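Local coordinates for protein Fe(2+) transporter FeoB (Legionella pneumophila, PDB 3IBY) that probably takes up ferrous iron across the cell inner membrane in a GTP-driven system, this chain being its cytosolic GTPase and GDI domains, at residues A[188-193]-A[221-226]; A[78-83]-A[200-205]; A[180-185]-A[225-230]; A[98-103]-A[248-253]. All blocks are in the same frame, centred on the assembly; numbering follows the deposited sequence.

How the interactions relate
From the N terminus, residues 78-83 of the G domain open interaction 2, which closes at 200-205 on the second helix of the helical GDI domain. Before that loop closes, residues 98-103 open interaction 4, so the two cross; interaction 4 ends at 248-253, near the C terminus, and brings the long last helix back to the G domain. Interactions 3 (180-185 with 225-230) and 1 (188-193 with 221-226) both nest inside interaction 4, cross interaction 2, and join helices 177-193 and 219-229 at successive levels, with centres 9 Å apart. Leu190, Leu183 and Gln180 on helix 177-193 pack against 200-205, linking interactions 1 and 3 to interaction 2.

Interaction 1 (A[188-193]-A[221-226]); sequences NQLISK and ESLLIK
Leu190 and Leu223 touch on the buried side of two nearly antiparallel helical segments, while Gln189 and Lys226 meet on the outer side. The segment axes approach no closer than 13.5 Å at an angle of 160°, so the backbones are widely separated and only the ends of side chains bridge the gap. On the apolar side, CD2 of Leu190 lies 4.3 Å from CD1 of Leu223, a light methyl contact. Helix 197-209 backs both leucines, with Ala200 and Phe203 touching Leu190 and Leu207 touching Leu223, which makes this a junction of three helices in the helical GDI domain.

Gln189 makes the closer approach. Its CG is anti to the backbone N and the chain runs on extended (chi2 163°), which carries the amide past the tip of Leu223; the two side chains slide by each other in opposite directions. CD of Gln189 comes within 3.8 Å of Leu223 CD2, so the end of the glutamine side chain lies beside that methyl. Toward the surface, Lys226 arrives from the opposite direction, its chain bent at chi2 and again at chi4, and its NZ stands 3.8 Å from Gln189 CD. The segments bury 155 Å² in all, and Gln189 and Leu223 account for most of it.

The chemistry is thus graded: leucine methyls lie inside, and outside them is a neutral amide, which brings no charge to pair with the ammonium group of Lys226.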
loop_
_atom_site.group_PDB
_atom_site.type_symbol
_atom_site.label_atom_id
_atom_site.label_comp_id
_atom_site.label_asym_id
_atom_site.label_seq_id
_atom_site.Cartn_x
_atom_site.Cartn_y
_atom_site.Cartn_z
ATOM N N ASN A 188 -2.659 0.680 22.469
ATOM C CA ASN A 188 -3.606 1.090 23.511
ATOM C C ASN A 188 -3.362 2.509 24.044
ATOM O O ASN A 188 -4.297 3.281 24.228
ATOM C CB ASN A 188 -3.586 0.049 24.643
ATOM C CG ASN A 188 -4.181 -1.308 24.202
ATOM O OD1 ASN A 188 -3.609 -2.383 24.471
ATOM N ND2 ASN A 188 -5.338 -1.249 23.518
ATOM N N GLN A 189 -2.102 2.843 24.295
ATOM C CA GLN A 189 -1.686 4.222 24.546
ATOM C C GLN A 189 -2.424 5.156 23.556
ATOM O O GLN A 189 -3.112 6.104 23.979
ATOM C CB GLN A 189 -0.166 4.327 24.363
ATOM C CG GLN A 189 0.603 5.387 25.192
ATOM C CD GLN A 189 2.153 5.104 25.240
ATOM O OE1 GLN A 189 2.633 4.095 24.709
ATOM N NE2 GLN A 189 2.913 5.997 25.892
ATOM N N LEU A 190 -2.317 4.852 22.254
ATOM C CA LEU A 190 -2.953 5.648 21.196
ATOM C C LEU A 190 -4.480 5.728 21.315
ATOM O O LEU A 190 -5.045 6.809 21.200
ATOM C CB LEU A 190 -2.579 5.122 19.800
ATOM C CG LEU A 190 -1.094 5.193 19.451
ATOM C CD1 LEU A 190 -0.859 4.816 18.045
ATOM C CD2 LEU A 190 -0.532 6.583 19.751
ATOM N N ILE A 191 -5.145 4.595 21.537
ATOM C CA ILE A 191 -6.604 4.599 21.688
ATOM C C ILE A 191 -7.021 5.527 22.835
ATOM O O ILE A 191 -7.910 6.357 22.664
ATOM C CB ILE A 191 -7.167 3.172 21.884
ATOM C CG1 ILE A 191 -6.991 2.347 20.601
ATOM C CG2 ILE A 191 -8.625 3.205 22.222
ATOM C CD1 ILE A 191 -6.982 0.852 20.805
ATOM N N SER A 192 -6.340 5.430 23.974
ATOM C CA SER A 192 -6.623 6.304 25.138
ATOM C C SER A 192 -6.413 7.778 24.842
ATOM O O SER A 192 -7.145 8.638 25.368
ATOM C CB SER A 192 -5.710 5.959 26.322
ATOM O OG SER A 192 -5.775 4.593 26.636
ATOM N N LYS A 193 -5.363 8.047 24.056
ATOM C CA LYS A 193 -5.059 9.375 23.552
ATOM C C LYS A 193 -6.275 9.971 22.848
ATOM O O LYS A 193 -6.425 11.184 22.807
ATOM C CB LYS A 193 -3.861 9.319 22.591
ATOM C CG LYS A 193 -2.601 10.005 23.091
ATOM C CD LYS A 193 -2.729 11.544 22.978
ATOM C CE LYS A 193 -1.757 12.286 23.922
ATOM N NZ LYS A 193 -2.138 13.726 24.161
ATOM N N GLU A 221 7.849 12.342 18.945
ATOM C CA GLU A 221 9.262 12.244 19.284
ATOM C C GLU A 221 9.466 11.654 20.675
ATOM O O GLU A 221 10.478 11.010 20.937
ATOM C CB GLU A 221 9.946 13.589 19.104
ATOM C CG GLU A 221 10.181 13.906 17.632
ATOM C CD GLU A 221 10.061 15.382 17.314
ATOM O OE1 GLU A 221 10.385 16.209 18.209
ATOM O OE2 GLU A 221 9.637 15.710 16.170
ATOM N N SER A 222 8.486 11.851 21.546
ATOM C CA SER A 222 8.530 11.284 22.887
ATOM C C SER A 222 8.350 9.778 22.804
ATOM O O SER A 222 9.197 9.029 23.256
ATOM C CB SER A 222 7.492 11.951 23.821
ATOM O OG SER A 222 6.293 12.270 23.127
ATOM N N LEU A 223 7.271 9.326 22.189
ATOM C CA LEU A 223 7.120 7.888 21.969
ATOM C C LEU A 223 8.357 7.193 21.339
ATOM O O LEU A 223 8.744 6.117 21.776
ATOM C CB LEU A 223 5.882 7.598 21.124
ATOM C CG LEU A 223 4.520 7.690 21.804
ATOM C CD1 LEU A 223 3.529 6.859 21.001
ATOM C CD2 LEU A 223 4.561 7.220 23.253
ATOM N N LEU A 224 8.962 7.822 20.326
ATOM C CA LEU A 224 10.127 7.252 19.602
ATOM C C LEU A 224 11.346 7.017 20.505
ATOM O O LEU A 224 12.105 6.070 20.296
ATOM C CB LEU A 224 10.555 8.116 18.377
ATOM C CG LEU A 224 9.848 7.876 17.020
ATOM C CD1 LEU A 224 10.336 8.815 15.858
ATOM C CD2 LEU A 224 9.966 6.406 16.593
ATOM N N ILE A 225 11.556 7.879 21.484
ATOM C CA ILE A 225 12.681 7.658 22.370
ATOM C C ILE A 225 12.289 6.552 23.330
ATOM O O ILE A 225 13.124 5.701 23.663
ATOM C CB ILE A 225 13.173 8.921 23.066
ATOM C CG1 ILE A 225 12.006 9.739 23.623
ATOM C CG2 ILE A 225 13.977 9.719 22.081
ATOM C CD1 ILE A 225 12.405 10.995 24.331
ATOM N N LYS A 226 11.012 6.523 23.704
ATOM C CA LYS A 226 10.499 5.468 24.553
ATOM C C LYS A 226 10.709 4.092 23.919
ATOM O O LYS A 226 10.977 3.122 24.630
ATOM C CB LYS A 226 9.020 5.673 24.829
ATOM C CG LYS A 226 8.448 4.754 25.905
ATOM C CD LYS A 226 7.084 4.223 25.503
ATOM C CE LYS A 226 6.457 3.374 26.594
ATOM N NZ LYS A 226 5.211 3.997 27.157
#

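Interaction 2 (A[78-83]-A[200-205]); sequences SVIDLE and AYYFSR
Tyr202 reaches from helix 197-209 of the GDI domain to Val79 and Ile80 on helix 70-81 of the P-loop GTPase fold, the helix between strands 48-54 and 86-92. The segments are nearest in backbone at Ile80 and Phe203, whose CA atoms are 9.6 Å apart, and Tyr202 is the residue of its segment that makes the contact.

The contacts across the interface are apolar or of methyl to hydroxyl type. Tyr202 has CG anti to its backbone N (chi1 167°), which sends the ring outward from its helix, and it crosses both aliphatic side chains at about a right angle. Its OH lies 3.6 Å from CG2 of Val79, while its CE2 is 3.8 Å from CG2 of Ile80. Both methyls approach the ring obliquely. Leu109 also touches the tyrosine. Behind Val79 lie Leu5 and Ile7 of the central sheet, and Leu55, predicted to belong to the GTP site, is about 4 Å from Val79, side chain to side chain, consistent with a position close to the nucleotide.

Within 200-205, on the same helix as Tyr202, further polar contacts form. Arg205 folds back along its own helix by a bend at chi2, and its guanidinium lies over one face of the Tyr201 ring, with CZ of Arg205 3.6 Å above that plane and displaced toward the rim. NH1 of Arg205 donates to OG of Ser204 at 2.9 Å, with an N-H...O angle of 153° and the oxygen in the guanidinium plane.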
loop_
_atom_site.group_PDB
_atom_site.type_symbol
_atom_site.label_atom_id
_atom_site.label_comp_id
_atom_site.label_asym_id
_atom_site.label_seq_id
_atom_site.Cartn_x
_atom_site.Cartn_y
_atom_site.Cartn_z
ATOM N N SER A 78 -0.123 11.279 2.655
ATOM C CA SER A 78 -1.368 11.399 1.915
ATOM C C SER A 78 -2.354 10.304 2.318
ATOM O O SER A 78 -3.543 10.559 2.392
ATOM C CB SER A 78 -1.132 11.354 0.404
ATOM O OG SER A 78 -0.209 12.338 -0.066
ATOM N N VAL A 79 -1.863 9.092 2.582
ATOM C CA VAL A 79 -2.724 7.987 3.022
ATOM C C VAL A 79 -3.299 8.221 4.406
ATOM O O VAL A 79 -4.126 7.467 4.842
ATOM C CB VAL A 79 -2.025 6.614 3.014
ATOM C CG1 VAL A 79 -1.614 6.200 1.601
ATOM C CG2 VAL A 79 -0.826 6.607 3.939
ATOM N N ILE A 80 -2.858 9.251 5.115
ATOM C CA ILE A 80 -3.571 9.666 6.297
ATOM C C ILE A 80 -4.302 11.013 6.045
ATOM O O ILE A 80 -5.417 11.200 6.526
ATOM C CB ILE A 80 -2.655 9.597 7.590
ATOM C CG1 ILE A 80 -1.849 10.883 7.831
ATOM C CG2 ILE A 80 -1.698 8.402 7.554
ATOM C CD1 ILE A 80 -2.359 11.756 8.995
ATOM N N ASP A 81 -3.711 11.909 5.246
ATOM C CA ASP A 81 -4.216 13.314 5.068
ATOM C C ASP A 81 -5.446 13.411 4.197
ATOM O O ASP A 81 -6.283 14.260 4.387
ATOM C CB ASP A 81 -3.170 14.220 4.374
ATOM C CG ASP A 81 -2.063 14.712 5.306
ATOM O OD1 ASP A 81 -2.093 14.476 6.549
ATOM O OD2 ASP A 81 -1.121 15.333 4.751
ATOM N N LEU A 82 -5.496 12.577 3.174
ATOM C CA LEU A 82 -6.507 12.733 2.153
ATOM C C LEU A 82 -7.771 11.947 2.490
ATOM O O LEU A 82 -7.793 10.992 3.258
ATOM C CB LEU A 82 -5.983 12.315 0.763
ATOM C CG LEU A 82 -4.869 13.142 0.056
ATOM C CD1 LEU A 82 -4.398 12.388 -1.178
ATOM C CD2 LEU A 82 -5.208 14.668 -0.310
ATOM N N GLU A 83 -8.829 12.406 1.865
ATOM C CA GLU A 83 -10.092 11.773 1.926
ATOM C C GLU A 83 -10.199 10.906 0.726
ATOM O O GLU A 83 -10.420 11.411 -0.341
ATOM C CB GLU A 83 -11.126 12.853 1.818
ATOM C CG GLU A 83 -11.221 13.661 3.036
ATOM C CD GLU A 83 -11.989 12.938 4.111
ATOM O OE1 GLU A 83 -13.070 12.400 3.762
ATOM O OE2 GLU A 83 -11.520 12.904 5.291
ATOM N N ALA A 200 -5.060 3.877 15.046
ATOM C CA ALA A 200 -4.164 3.495 16.129
ATOM C C ALA A 200 -3.379 2.257 15.761
ATOM O O ALA A 200 -2.146 2.206 15.985
ATOM C CB ALA A 200 -4.911 3.255 17.387
ATOM N N TYR A 201 -4.074 1.265 15.186
ATOM C CA TYR A 201 -3.397 0.057 14.745
ATOM C C TYR A 201 -2.307 0.479 13.791
ATOM O O TYR A 201 -1.160 0.083 13.965
ATOM C CB TYR A 201 -4.339 -0.962 14.078
ATOM C CG TYR A 201 -3.631 -2.244 13.614
ATOM C CD1 TYR A 201 -3.570 -3.392 14.420
ATOM C CD2 TYR A 201 -3.015 -2.308 12.390
ATOM C CE1 TYR A 201 -2.911 -4.564 13.989
ATOM C CE2 TYR A 201 -2.366 -3.465 11.965
ATOM C CZ TYR A 201 -2.314 -4.580 12.751
ATOM O OH TYR A 201 -1.657 -5.688 12.269
ATOM N N TYR A 202 -2.653 1.302 12.803
ATOM C CA TYR A 202 -1.720 1.625 11.714
ATOM C C TYR A 202 -0.570 2.476 12.215
ATOM O O TYR A 202 0.568 2.215 11.912
ATOM C CB TYR A 202 -2.454 2.362 10.571
ATOM C CG TYR A 202 -1.572 3.026 9.525
ATOM C CD1 TYR A 202 -1.137 2.341 8.396
ATOM C CD2 TYR A 202 -1.203 4.350 9.655
ATOM C CE1 TYR A 202 -0.357 2.965 7.427
ATOM C CE2 TYR A 202 -0.407 4.972 8.701
ATOM C CZ TYR A 202 0.016 4.284 7.587
ATOM O OH TYR A 202 0.811 4.956 6.657
ATOM N N PHE A 203 -0.881 3.494 12.984
ATOM C CA PHE A 203 0.113 4.442 13.443
ATOM C C PHE A 203 1.159 3.811 14.399
ATOM O O PHE A 203 2.330 4.234 14.442
ATOM C CB PHE A 203 -0.632 5.591 14.113
ATOM C CG PHE A 203 0.246 6.701 14.563
ATOM C CD1 PHE A 203 1.409 7.025 13.862
ATOM C CD2 PHE A 203 -0.101 7.454 15.691
ATOM C CE1 PHE A 203 2.211 8.078 14.282
ATOM C CE2 PHE A 203 0.691 8.504 16.120
ATOM C CZ PHE A 203 1.852 8.822 15.423
ATOM N N SER A 204 0.730 2.780 15.131
ATOM C CA SER A 204 1.608 2.012 16.024
ATOM C C SER A 204 2.750 1.292 15.282
ATOM O O SER A 204 3.937 1.338 15.714
ATOM C CB SER A 204 0.788 1.005 16.875
ATOM O OG SER A 204 -0.031 0.174 16.086
ATOM N N ARG A 205 2.386 0.639 14.176
ATOM C CA ARG A 205 3.361 -0.041 13.322
ATOM C C ARG A 205 4.354 0.940 12.752
ATOM O O ARG A 205 5.543 0.671 12.726
ATOM C CB ARG A 205 2.673 -0.807 12.199
ATOM C CG ARG A 205 2.216 -2.234 12.583
ATOM C CD ARG A 205 1.212 -2.209 13.684
ATOM N NE ARG A 205 0.914 -3.527 14.198
ATOM C CZ ARG A 205 0.287 -3.741 15.354
ATOM N NH1 ARG A 205 -0.112 -2.724 16.124
ATOM N NH2 ARG A 205 0.036 -4.973 15.742
#

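Interaction 3 (A[180-185]-A[225-230]); sequences QQILND and IKLQET
Ile182 and Leu227 mark the nearest backbone approach of the two segments, with CA atoms 8.3 Å apart. Residues 180-185 lie within helix 177-193, whereas 225-230 include helical residues of helix 219-229 and Thr230, which lies in a loop or turn. The contact therefore joins these two helices, both in the helical GDI domain.

Ile182 points across the gap and uses its two branches on different partners. Its CG2, anti to the backbone N, meets CD2 of Leu227 at 3.5 Å, a close methyl pair. Its longer branch reaches Thr230 tip to tip: CD1 of Ile182 is 3.9 Å from OG1 of Thr230 and 4.2 Å from the CB of that threonine. Leu227 starts off to one side and only its end turns in, so the leucine crosses Ile182 at a slant.

Thr230 OG1 is already engaged within its own segment. With OG1 set between the backbone N and the carbonyl carbon (chi1 72°), it donates to O of Leu227 at 2.7 Å, tilted 23° from the carbonyl plane. This bond ties the hydroxyl to the Leu227 carbonyl and fixes the rotation of the threonine that Ile182 touches. Leu234 of helix 234-253 packs on both Ile182 and Leu227, and Leu207 of helix 197-209 covers Leu227 as well.

Asp185 OD1 and Lys226 NZ stand 6.8 Å apart, too far for an ion pair, so any attraction between them is likely to be weak. Cohesion here comes from methyl packing, with the hydroxyl's proton spent on a backbone carbonyl.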
loop_
_atom_site.group_PDB
_atom_site.type_symbol
_atom_site.label_atom_id
_atom_site.label_comp_id
_atom_site.label_asym_id
_atom_site.label_seq_id
_atom_site.Cartn_x
_atom_site.Cartn_y
_atom_site.Cartn_z
ATOM N N GLN A 180 5.500 -8.230 20.575
ATOM C CA GLN A 180 4.054 -8.108 20.430
ATOM C C GLN A 180 3.509 -7.294 21.609
ATOM O O GLN A 180 2.681 -6.412 21.452
ATOM C CB GLN A 180 3.399 -9.489 20.298
ATOM C CG GLN A 180 1.982 -9.465 19.661
ATOM C CD GLN A 180 1.935 -8.939 18.180
ATOM O OE1 GLN A 180 1.238 -7.940 17.873
ATOM N NE2 GLN A 180 2.665 -9.625 17.265
ATOM N N GLN A 181 4.031 -7.577 22.788
ATOM C CA GLN A 181 3.688 -6.825 23.969
ATOM C C GLN A 181 3.816 -5.306 23.701
ATOM O O GLN A 181 2.899 -4.542 24.001
ATOM C CB GLN A 181 4.578 -7.286 25.138
ATOM C CG GLN A 181 4.036 -7.006 26.559
ATOM C CD GLN A 181 4.749 -5.855 27.304
ATOM O OE1 GLN A 181 5.845 -5.398 26.914
ATOM N NE2 GLN A 181 4.132 -5.405 28.404
ATOM N N ILE A 182 4.932 -4.876 23.107
ATOM C CA ILE A 182 5.223 -3.443 22.938
ATOM C C ILE A 182 4.260 -2.799 21.955
ATOM O O ILE A 182 3.785 -1.705 22.195
ATOM C CB ILE A 182 6.682 -3.179 22.444
ATOM C CG1 ILE A 182 7.698 -3.552 23.515
ATOM C CG2 ILE A 182 6.883 -1.686 22.077
ATOM C CD1 ILE A 182 9.141 -3.587 23.022
ATOM N N LEU A 183 3.998 -3.477 20.843
ATOM C CA LEU A 183 3.046 -2.987 19.862
ATOM C C LEU A 183 1.620 -2.911 20.436
ATOM O O LEU A 183 0.862 -1.989 20.080
ATOM C CB LEU A 183 3.049 -3.854 18.595
ATOM C CG LEU A 183 4.232 -3.861 17.603
ATOM C CD1 LEU A 183 4.005 -4.973 16.591
ATOM C CD2 LEU A 183 4.478 -2.511 16.855
ATOM N N ASN A 184 1.240 -3.845 21.315
ATOM C CA ASN A 184 -0.104 -3.794 21.897
ATOM C C ASN A 184 -0.240 -2.684 22.964
ATOM O O ASN A 184 -1.323 -2.095 23.112
ATOM C CB ASN A 184 -0.543 -5.167 22.442
ATOM C CG ASN A 184 -0.550 -6.261 21.373
ATOM O OD1 ASN A 184 -0.767 -6.022 20.189
ATOM N ND2 ASN A 184 -0.297 -7.469 21.801
ATOM N N ASP A 185 0.844 -2.395 23.701
ATOM C CA ASP A 185 0.879 -1.228 24.621
ATOM C C ASP A 185 0.781 0.061 23.794
ATOM O O ASP A 185 0.004 0.965 24.085
ATOM C CB ASP A 185 2.154 -1.194 25.498
ATOM C CG ASP A 185 2.018 -2.007 26.800
ATOM O OD1 ASP A 185 3.063 -2.399 27.383
ATOM O OD2 ASP A 185 0.873 -2.265 27.239
ATOM N N ILE A 225 11.556 7.879 21.484
ATOM C CA ILE A 225 12.681 7.658 22.370
ATOM C C ILE A 225 12.289 6.552 23.330
ATOM O O ILE A 225 13.124 5.701 23.663
ATOM C CB ILE A 225 13.173 8.921 23.066
ATOM C CG1 ILE A 225 12.006 9.739 23.623
ATOM C CG2 ILE A 225 13.977 9.719 22.081
ATOM C CD1 ILE A 225 12.405 10.995 24.331
ATOM N N LYS A 226 11.012 6.523 23.704
ATOM C CA LYS A 226 10.499 5.468 24.553
ATOM C C LYS A 226 10.709 4.092 23.919
ATOM O O LYS A 226 10.977 3.122 24.630
ATOM C CB LYS A 226 9.020 5.673 24.829
ATOM C CG LYS A 226 8.448 4.754 25.905
ATOM C CD LYS A 226 7.084 4.223 25.503
ATOM C CE LYS A 226 6.457 3.374 26.594
ATOM N NZ LYS A 226 5.211 3.997 27.157
ATOM N N LEU A 227 10.589 3.995 22.598
ATOM C CA LEU A 227 10.774 2.701 21.905
ATOM C C LEU A 227 12.253 2.276 21.842
ATOM O O LEU A 227 12.564 1.092 21.975
ATOM C CB LEU A 227 10.131 2.721 20.514
ATOM C CG LEU A 227 8.585 2.729 20.518
ATOM C CD1 LEU A 227 8.007 3.338 19.224
ATOM C CD2 LEU A 227 7.992 1.320 20.769
ATOM N N GLN A 228 13.149 3.255 21.676
ATOM C CA GLN A 228 14.601 3.041 21.798
ATOM C C GLN A 228 15.052 2.613 23.209
ATOM O O GLN A 228 15.947 1.749 23.351
ATOM C CB GLN A 228 15.380 4.307 21.391
ATOM C CG GLN A 228 15.887 4.332 19.950
ATOM C CD GLN A 228 15.056 5.221 19.069
ATOM O OE1 GLN A 228 14.910 6.416 19.346
ATOM N NE2 GLN A 228 14.505 4.649 17.994
ATOM N N GLU A 229 14.460 3.209 24.247
ATOM C CA GLU A 229 14.852 2.866 25.613
ATOM C C GLU A 229 14.480 1.418 25.951
ATOM O O GLU A 229 15.044 0.859 26.896
ATOM C CB GLU A 229 14.267 3.823 26.679
ATOM C CG GLU A 229 15.080 3.836 28.003
ATOM C CD GLU A 229 14.232 3.846 29.271
ATOM O OE1 GLU A 229 13.167 4.501 29.253
ATOM O OE2 GLU A 229 14.641 3.226 30.296
ATOM N N THR A 230 13.549 0.800 25.217
ATOM C CA THR A 230 13.304 -0.630 25.431
ATOM C C THR A 230 14.486 -1.448 24.891
ATOM O O THR A 230 14.554 -2.660 25.141
ATOM C CB THR A 230 12.008 -1.151 24.791
ATOM O OG1 THR A 230 12.180 -1.203 23.369
ATOM C CG2 THR A 230 10.791 -0.288 25.201
#

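Interaction 4 (A[98-103]-A[248-253]); sequences RHLYLT and EIVTLV
Leu100 touches Val250 and Ile249 with one methyl group. CD1 of Leu100 is 4.3 Å from CG2 of Val250 and 4.5 Å from CG2 of Ile249, so it sits near two branched side chains of successive residues. CG of Leu100 is anti to the carbonyl carbon (chi1 -74°), directing CD1 to that pair. The CA atoms of Leu100 and Val250 are 9.1 Å apart, and the two segments bury only 76 Å² between them. All three residues are nonetheless buried: Ile246, one turn before Val250, also meets Leu100, while Leu135 and Leu138 of helix 132-139 pack on Ile249.

Leu100 belongs to helix 96-106, the helix of a beta-alpha-beta crossover between the adjacent parallel strands 86-92 and 113-118 of the GTPase sheet. The contact with Leu100 places helix 234-253, the chain's long last helix, against the G domain.

Ile91 of strand 86-92 backs Leu100 from the sheet side and touches Thr103 too. Thr103 OG1 is hydrogen-bonded with ND2 of Asn89, which fastens the same helix to that strand. On the other segment, Val253 forms backbone hydrogen bonds with Asp131, where the chain enters the short strand 254-255.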
loop_
_atom_site.group_PDB
_atom_site.type_symbol
_atom_site.label_atom_id
_atom_site.label_comp_id
_atom_site.label_asym_id
_atom_site.label_seq_id
_atom_site.Cartn_x
_atom_site.Cartn_y
_atom_site.Cartn_z
ATOM N N ARG A 98 9.372 -7.780 -3.212
ATOM C CA ARG A 98 9.692 -6.416 -2.762
ATOM C C ARG A 98 8.395 -5.615 -2.706
ATOM O O ARG A 98 8.102 -4.950 -1.702
ATOM C CB ARG A 98 10.715 -5.725 -3.651
ATOM C CG ARG A 98 10.859 -4.240 -3.377
ATOM C CD ARG A 98 12.087 -3.546 -4.086
ATOM N NE ARG A 98 11.762 -2.123 -4.312
ATOM C CZ ARG A 98 12.526 -1.055 -4.044
ATOM N NH1 ARG A 98 13.770 -1.148 -3.608
ATOM N NH2 ARG A 98 12.023 0.150 -4.275
ATOM N N HIS A 99 7.588 -5.741 -3.748
ATOM C CA HIS A 99 6.467 -4.838 -3.941
ATOM C C HIS A 99 5.381 -5.050 -2.921
ATOM O O HIS A 99 4.651 -4.124 -2.602
ATOM C CB HIS A 99 5.920 -4.943 -5.352
ATOM C CG HIS A 99 6.683 -4.144 -6.352
ATOM N ND1 HIS A 99 8.042 -3.930 -6.254
ATOM C CD2 HIS A 99 6.279 -3.506 -7.474
ATOM C CE1 HIS A 99 8.445 -3.200 -7.282
ATOM N NE2 HIS A 99 7.391 -2.921 -8.031
ATOM N N LEU A 100 5.279 -6.259 -2.380
ATOM C CA LEU A 100 4.299 -6.554 -1.342
ATOM C C LEU A 100 4.689 -6.013 0.042
ATOM O O LEU A 100 3.910 -6.099 1.012
ATOM C CB LEU A 100 4.133 -8.056 -1.233
ATOM C CG LEU A 100 3.358 -8.671 -2.374
ATOM C CD1 LEU A 100 3.427 -10.185 -2.263
ATOM C CD2 LEU A 100 1.939 -8.172 -2.333
ATOM N N TYR A 101 5.897 -5.502 0.193
ATOM C CA TYR A 101 6.215 -4.912 1.481
ATOM C C TYR A 101 5.253 -3.761 1.669
ATOM O O TYR A 101 4.566 -3.690 2.680
ATOM C CB TYR A 101 7.659 -4.448 1.525
ATOM C CG TYR A 101 8.188 -4.147 2.897
ATOM C CD1 TYR A 101 8.819 -5.114 3.633
ATOM C CD2 TYR A 101 8.076 -2.866 3.443
ATOM C CE1 TYR A 101 9.345 -4.835 4.888
ATOM C CE2 TYR A 101 8.569 -2.581 4.690
ATOM C CZ TYR A 101 9.226 -3.579 5.410
ATOM O OH TYR A 101 9.759 -3.302 6.648
ATOM N N LEU A 102 5.174 -2.899 0.665
ATOM C CA LEU A 102 4.278 -1.751 0.695
ATOM C C LEU A 102 2.842 -2.132 0.884
ATOM O O LEU A 102 2.085 -1.450 1.579
ATOM C CB LEU A 102 4.393 -0.951 -0.581
ATOM C CG LEU A 102 3.427 0.206 -0.794
ATOM C CD1 LEU A 102 3.595 1.210 0.331
ATOM C CD2 LEU A 102 3.706 0.816 -2.199
ATOM N N THR A 103 2.482 -3.248 0.272
ATOM C CA THR A 103 1.110 -3.722 0.252
ATOM C C THR A 103 0.645 -4.069 1.634
ATOM O O THR A 103 -0.467 -3.735 2.020
ATOM C CB THR A 103 0.940 -4.996 -0.603
ATOM O OG1 THR A 103 1.328 -4.752 -1.960
ATOM C CG2 THR A 103 -0.512 -5.405 -0.592
ATOM N N GLU A 248 6.981 -15.948 2.702
ATOM C CA GLU A 248 6.163 -17.134 2.712
ATOM C C GLU A 248 5.034 -17.052 1.666
ATOM O O GLU A 248 4.778 -18.027 0.989
ATOM C CB GLU A 248 5.701 -17.476 4.157
ATOM C CG GLU A 248 4.272 -17.919 4.337
ATOM C CD GLU A 248 3.876 -17.995 5.820
ATOM O OE1 GLU A 248 2.665 -18.177 6.076
ATOM O OE2 GLU A 248 4.758 -17.850 6.720
ATOM N N ILE A 249 4.402 -15.906 1.485
ATOM C CA ILE A 249 3.348 -15.794 0.459
ATOM C C ILE A 249 3.909 -15.950 -0.942
ATOM O O ILE A 249 3.251 -16.522 -1.821
ATOM C CB ILE A 249 2.592 -14.433 0.531
ATOM C CG1 ILE A 249 1.586 -14.461 1.676
ATOM C CG2 ILE A 249 1.874 -14.092 -0.803
ATOM C CD1 ILE A 249 1.390 -13.104 2.316
ATOM N N VAL A 250 5.120 -15.438 -1.157
ATOM C CA VAL A 250 5.739 -15.477 -2.480
ATOM C C VAL A 250 6.050 -16.928 -2.839
ATOM O O VAL A 250 5.670 -17.407 -3.909
ATOM C CB VAL A 250 6.988 -14.557 -2.560
ATOM C CG1 VAL A 250 7.719 -14.770 -3.847
ATOM C CG2 VAL A 250 6.589 -13.065 -2.467
ATOM N N THR A 251 6.669 -17.646 -1.909
ATOM C CA THR A 251 6.981 -19.080 -2.087
ATOM C C THR A 251 5.731 -19.984 -2.386
ATOM O O THR A 251 5.847 -21.006 -3.023
ATOM C CB THR A 251 7.797 -19.607 -0.864
ATOM O OG1 THR A 251 7.194 -19.132 0.336
ATOM C CG2 THR A 251 9.238 -19.083 -0.863
ATOM N N LEU A 252 4.545 -19.587 -1.949
ATOM C CA LEU A 252 3.288 -20.287 -2.270
ATOM C C LEU A 252 2.695 -19.933 -3.653
ATOM O O LEU A 252 1.904 -20.681 -4.221
ATOM C CB LEU A 252 2.237 -19.961 -1.196
ATOM C CG LEU A 252 2.486 -20.488 0.223
ATOM C CD1 LEU A 252 1.609 -19.799 1.241
ATOM C CD2 LEU A 252 2.258 -21.972 0.245
ATOM N N VAL A 253 3.070 -18.786 -4.188
ATOM C CA VAL A 253 2.364 -18.231 -5.325
ATOM C C VAL A 253 3.254 -18.114 -6.568
ATOM O O VAL A 253 2.765 -18.106 -7.701
ATOM C CB VAL A 253 1.752 -16.849 -4.942
ATOM C CG1 VAL A 253 1.827 -15.864 -6.115
ATOM C CG2 VAL A 253 0.321 -17.022 -4.430
#